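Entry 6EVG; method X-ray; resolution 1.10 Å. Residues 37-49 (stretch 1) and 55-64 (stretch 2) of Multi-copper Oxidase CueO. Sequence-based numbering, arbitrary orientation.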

# COMPACT_ATOMS: atom_id res chain seq x y z
N VAL A 37 -18.38 8.29 -7.70
CA VAL A 37 -17.67 7.04 -7.95
C VAL A 37 -18.33 5.97 -7.09
O VAL A 37 -18.29 6.07 -5.87
N LYS A 38 -18.88 4.93 -7.73
CA LYS A 38 -19.57 3.87 -7.01
C LYS A 38 -18.67 2.66 -6.78
O LYS A 38 -18.06 2.13 -7.72
N LEU A 39 -18.57 2.25 -5.50
CA LEU A 39 -17.69 1.14 -5.08
C LEU A 39 -18.48 0.18 -4.23
O LEU A 39 -18.88 0.49 -3.13
N LYS A 40 -18.71 -1.04 -4.70
CA LYS A 40 -19.52 -2.02 -4.02
C LYS A 40 -18.62 -3.17 -3.56
O LYS A 40 -18.06 -3.90 -4.39
N VAL A 41 -18.53 -3.34 -2.25
CA VAL A 41 -17.73 -4.42 -1.65
C VAL A 41 -18.59 -5.68 -1.64
O VAL A 41 -19.76 -5.63 -1.20
N GLN A 42 -18.04 -6.81 -2.07
CA GLN A 42 -18.82 -7.99 -2.28
C GLN A 42 -17.97 -9.25 -2.21
O GLN A 42 -16.80 -9.21 -2.55
N THR A 43 -18.58 -10.34 -1.79
CA THR A 43 -17.93 -11.65 -1.87
C THR A 43 -18.12 -12.26 -3.25
O THR A 43 -19.02 -11.88 -4.01
N GLY A 44 -17.30 -13.26 -3.55
CA GLY A 44 -17.47 -13.99 -4.80
C GLY A 44 -16.48 -15.17 -4.82
O GLY A 44 -16.06 -15.64 -3.78
N ARG A 45 -16.10 -15.54 -6.05
CA ARG A 45 -15.07 -16.54 -6.27
C ARG A 45 -14.18 -16.01 -7.36
O ARG A 45 -14.64 -15.31 -8.27
N HIS A 46 -12.90 -16.41 -7.29
CA HIS A 46 -11.89 -15.87 -8.22
C HIS A 46 -10.92 -16.96 -8.64
O HIS A 46 -10.45 -17.73 -7.80
N SER A 47 -10.59 -16.96 -9.94
CA SER A 47 -9.56 -17.84 -10.47
C SER A 47 -8.21 -17.12 -10.52
O SER A 47 -8.02 -16.15 -11.27
N PHE A 48 -7.27 -17.62 -9.75
CA PHE A 48 -5.92 -17.17 -9.78
C PHE A 48 -5.08 -17.85 -10.87
O PHE A 48 -4.05 -17.36 -11.29
N GLU A 49 -5.51 -19.04 -11.26
CA GLU A 49 -4.84 -19.79 -12.30
C GLU A 49 -5.83 -20.62 -13.00
O GLU A 49 -6.86 -20.98 -12.44
N ALA A 55 -12.70 -19.04 -2.90
CA ALA A 55 -13.53 -17.98 -2.28
C ALA A 55 -12.75 -16.68 -2.20
O ALA A 55 -11.54 -16.69 -1.93
N SER A 56 -13.44 -15.56 -2.39
CA SER A 56 -12.80 -14.27 -2.50
C SER A 56 -13.75 -13.16 -2.11
O SER A 56 -14.95 -13.38 -1.83
N ALA A 57 -13.25 -11.92 -2.15
CA ALA A 57 -14.07 -10.72 -2.05
C ALA A 57 -13.34 -9.61 -2.76
O ALA A 57 -12.11 -9.61 -2.83
N GLY A 58 -14.09 -8.65 -3.28
CA GLY A 58 -13.52 -7.55 -4.01
C GLY A 58 -14.42 -6.36 -4.05
O GLY A 58 -15.42 -6.29 -3.34
N ILE A 59 -14.05 -5.41 -4.92
CA ILE A 59 -14.77 -4.16 -5.09
C ILE A 59 -15.21 -4.09 -6.54
O ILE A 59 -14.38 -4.17 -7.47
N ASN A 60 -16.53 -3.99 -6.77
CA ASN A 60 -17.07 -4.01 -8.12
C ASN A 60 -16.67 -5.30 -8.87
O ASN A 60 -16.54 -5.31 -10.11
N GLY A 61 -16.55 -6.38 -8.15
CA GLY A 61 -16.15 -7.67 -8.64
C GLY A 61 -15.65 -8.51 -7.51
O GLY A 61 -15.70 -8.11 -6.35
N ALA A 62 -15.19 -9.73 -7.85
CA ALA A 62 -14.90 -10.74 -6.85
C ALA A 62 -13.53 -10.69 -6.23
O ALA A 62 -13.24 -11.38 -5.26
N TYR A 63 -12.63 -9.84 -6.79
CA TYR A 63 -11.25 -9.77 -6.30
C TYR A 63 -10.63 -8.44 -6.76
O TYR A 63 -10.88 -8.03 -7.91
N LEU A 64 -9.86 -7.80 -5.90
CA LEU A 64 -9.26 -6.50 -6.24
C LEU A 64 -10.38 -5.53 -6.59
O LEU A 64 -11.48 -5.64 -6.03

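Side-chain packing between residues 37-49 and 55-64 of CueO, two antiparallel segments that bury 810 Å² between them. The backbone ladder sets the frame: Q42 pairs with G58 (Q42 N to G58 O 3.0 Å, G58 N to Q42 O 2.9 Å) and G44 with S56 (G44 N to S56 O 2.9 Å, S56 N to G44 O 3.0 Å), so V41, T43, A57 and I59 share one face of the sheet while Q42 and S56 occupy the other.

The N60 side chain extends the ladder past the end of the second strand; Q42 and S56 hydrogen-bond within their own stretches. N60 (chi1 m, -61°) starts with its CB directed away, but its amide returns to the neighbouring strand and grips the backbone on two sides of L39: ND2 donates to K38 O (3.0 Å) and OD1 accepts from K40 N (2.8 Å). With N60 N also donating to K40 O (2.8 Å), one residue supplies three hydrogen bonds. Q42 (p, t) folds back along its own strand, its NE2 donating to K40 O at 3.2 Å, while Q42 CG lies 3.2 Å from G61 O. S56 (p) directs OG to A62 O, 2.7 Å away, tying strand to loop; the same OG packs 3.5 Å from H46 CB without bonding to it.

Apolar contacts on the V41 face are modest. I59 (m, t) reaches L39 (m, t) through CG2 to CB at 3.9 Å and V41 (t) through CG1 to CG2 at 4.4 Å; T43 (p) meets A57, CG2 to CB, at 4.3 Å. On the other face, A62 CB sits 4.0 Å from G44 CA and 3.3 Å from R45 O. G44 leaves the room this methyl needs: a CB there would lie 2.8 Å from A62 CB, a clash.

Aromatic rings close the far end. H46 (t) and Y63 (t) both point toward the opposing stretch and form an offset stack, centroids 4.6 Å apart and planes at 21°; Y63 CB also lies over the H46 ring, 3.6 Å from its centroid, in a CH-pi contact. F48 (m) begins sideways, yet its ring swings in to present an edge to the face of Y63, with CZ 3.7 Å from Y63 CE1 and the planes at 80°. Y63 OH and H46 NE2 find hydrogen-bonding partners elsewhere in the structure.

Charged chains stay at the margin. K38 and K40 lead their ends away, and R45 (m, t, p) points its CB away, although its guanidinium lays one face over A55 N, 3.9 Å from R45 NH2.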

# COMPACT_ATOMS: atom_id res chain seq x y z
CB VAL A 37 -16.19 7.19 -7.62
CG1 VAL A 37 -15.47 5.82 -7.69
CG2 VAL A 37 -15.50 8.17 -8.56
CB LYS A 38 -20.81 3.47 -7.80
CG LYS A 38 -21.87 4.54 -7.92
CD LYS A 38 -23.11 4.16 -8.74
CE LYS A 38 -24.00 5.37 -8.93
NZ LYS A 38 -25.21 4.97 -9.67
CB LEU A 39 -16.53 1.70 -4.25
CG LEU A 39 -15.67 2.76 -4.95
CD1 LEU A 39 -14.73 3.42 -3.91
CD2 LEU A 39 -14.85 2.14 -6.08
CB LYS A 40 -20.65 -2.53 -4.91
CG LYS A 40 -21.54 -3.56 -4.16
CD LYS A 40 -22.63 -4.12 -5.04
CE LYS A 40 -23.41 -5.24 -4.34
NZ LYS A 40 -24.53 -5.62 -5.25
CB VAL A 41 -17.25 -4.02 -0.24
CG1 VAL A 41 -16.38 -5.11 0.31
CG2 VAL A 41 -16.54 -2.66 -0.27
CB GLN A 42 -19.52 -7.93 -3.65
CG GLN A 42 -18.52 -7.79 -4.80
CD GLN A 42 -19.19 -7.34 -6.10
OE1 GLN A 42 -19.45 -8.18 -6.96
NE2 GLN A 42 -19.42 -6.05 -6.27
CB THR A 43 -18.38 -12.61 -0.77
OG1 THR A 43 -19.77 -12.85 -0.96
CG2 THR A 43 -18.09 -12.09 0.63
CB ARG A 45 -15.66 -17.92 -6.65
CG ARG A 45 -16.65 -18.44 -5.62
CD ARG A 45 -17.14 -19.79 -5.94
NE ARG A 45 -16.08 -20.76 -5.76
CZ ARG A 45 -15.64 -21.17 -4.57
NH1 ARG A 45 -16.21 -20.75 -3.50
NH2 ARG A 45 -14.64 -22.03 -4.44
CB HIS A 46 -11.15 -14.72 -7.53
CG HIS A 46 -10.04 -14.14 -8.34
ND1 HIS A 46 -10.25 -13.29 -9.39
CD2 HIS A 46 -8.70 -14.34 -8.25
CE1 HIS A 46 -9.06 -12.96 -9.91
NE2 HIS A 46 -8.11 -13.57 -9.23
CB SER A 47 -9.96 -18.30 -11.85
OG SER A 47 -8.92 -19.09 -12.43
CB PHE A 48 -5.23 -17.39 -8.42
CG PHE A 48 -5.90 -16.67 -7.24
CD1 PHE A 48 -5.55 -15.40 -6.92
CD2 PHE A 48 -6.92 -17.28 -6.51
CE1 PHE A 48 -6.16 -14.72 -5.92
CE2 PHE A 48 -7.55 -16.60 -5.47
CZ PHE A 48 -7.16 -15.31 -5.16
CB GLU A 49 -3.66 -20.44 -11.74
CG GLU A 49 -3.86 -21.55 -10.87
CD GLU A 49 -2.56 -22.38 -10.69
OE1 GLU A 49 -1.39 -21.94 -10.99
OE2 GLU A 49 -2.74 -23.49 -10.23
CB ALA A 55 -13.89 -18.41 -0.87
CB SER A 56 -12.26 -14.10 -3.91
OG SER A 56 -13.29 -14.02 -4.85
CB ALA A 57 -14.36 -10.34 -0.60
CB ILE A 59 -13.91 -2.93 -4.71
CG1 ILE A 59 -13.34 -3.10 -3.29
CG2 ILE A 59 -14.71 -1.67 -4.88
CD1 ILE A 59 -12.45 -2.00 -2.83
CB ASN A 60 -16.72 -2.79 -8.93
CG ASN A 60 -17.24 -1.51 -8.33
OD1 ASN A 60 -18.09 -1.52 -7.42
ND2 ASN A 60 -16.79 -0.38 -8.84
CB ALA A 62 -15.12 -12.11 -7.45
CB TYR A 63 -10.42 -10.97 -6.85
CG TYR A 63 -9.09 -11.10 -6.16
CD1 TYR A 63 -8.96 -11.73 -4.94
CD2 TYR A 63 -7.91 -10.51 -6.69
CE1 TYR A 63 -7.77 -11.75 -4.24
CE2 TYR A 63 -6.70 -10.53 -6.01
CZ TYR A 63 -6.63 -11.14 -4.76
OH TYR A 63 -5.48 -11.15 -4.05
CB LEU A 64 -8.12 -6.66 -7.24
CG LEU A 64 -6.77 -6.92 -6.61
CD1 LEU A 64 -5.76 -7.24 -7.68
CD2 LEU A 64 -6.19 -5.82 -5.77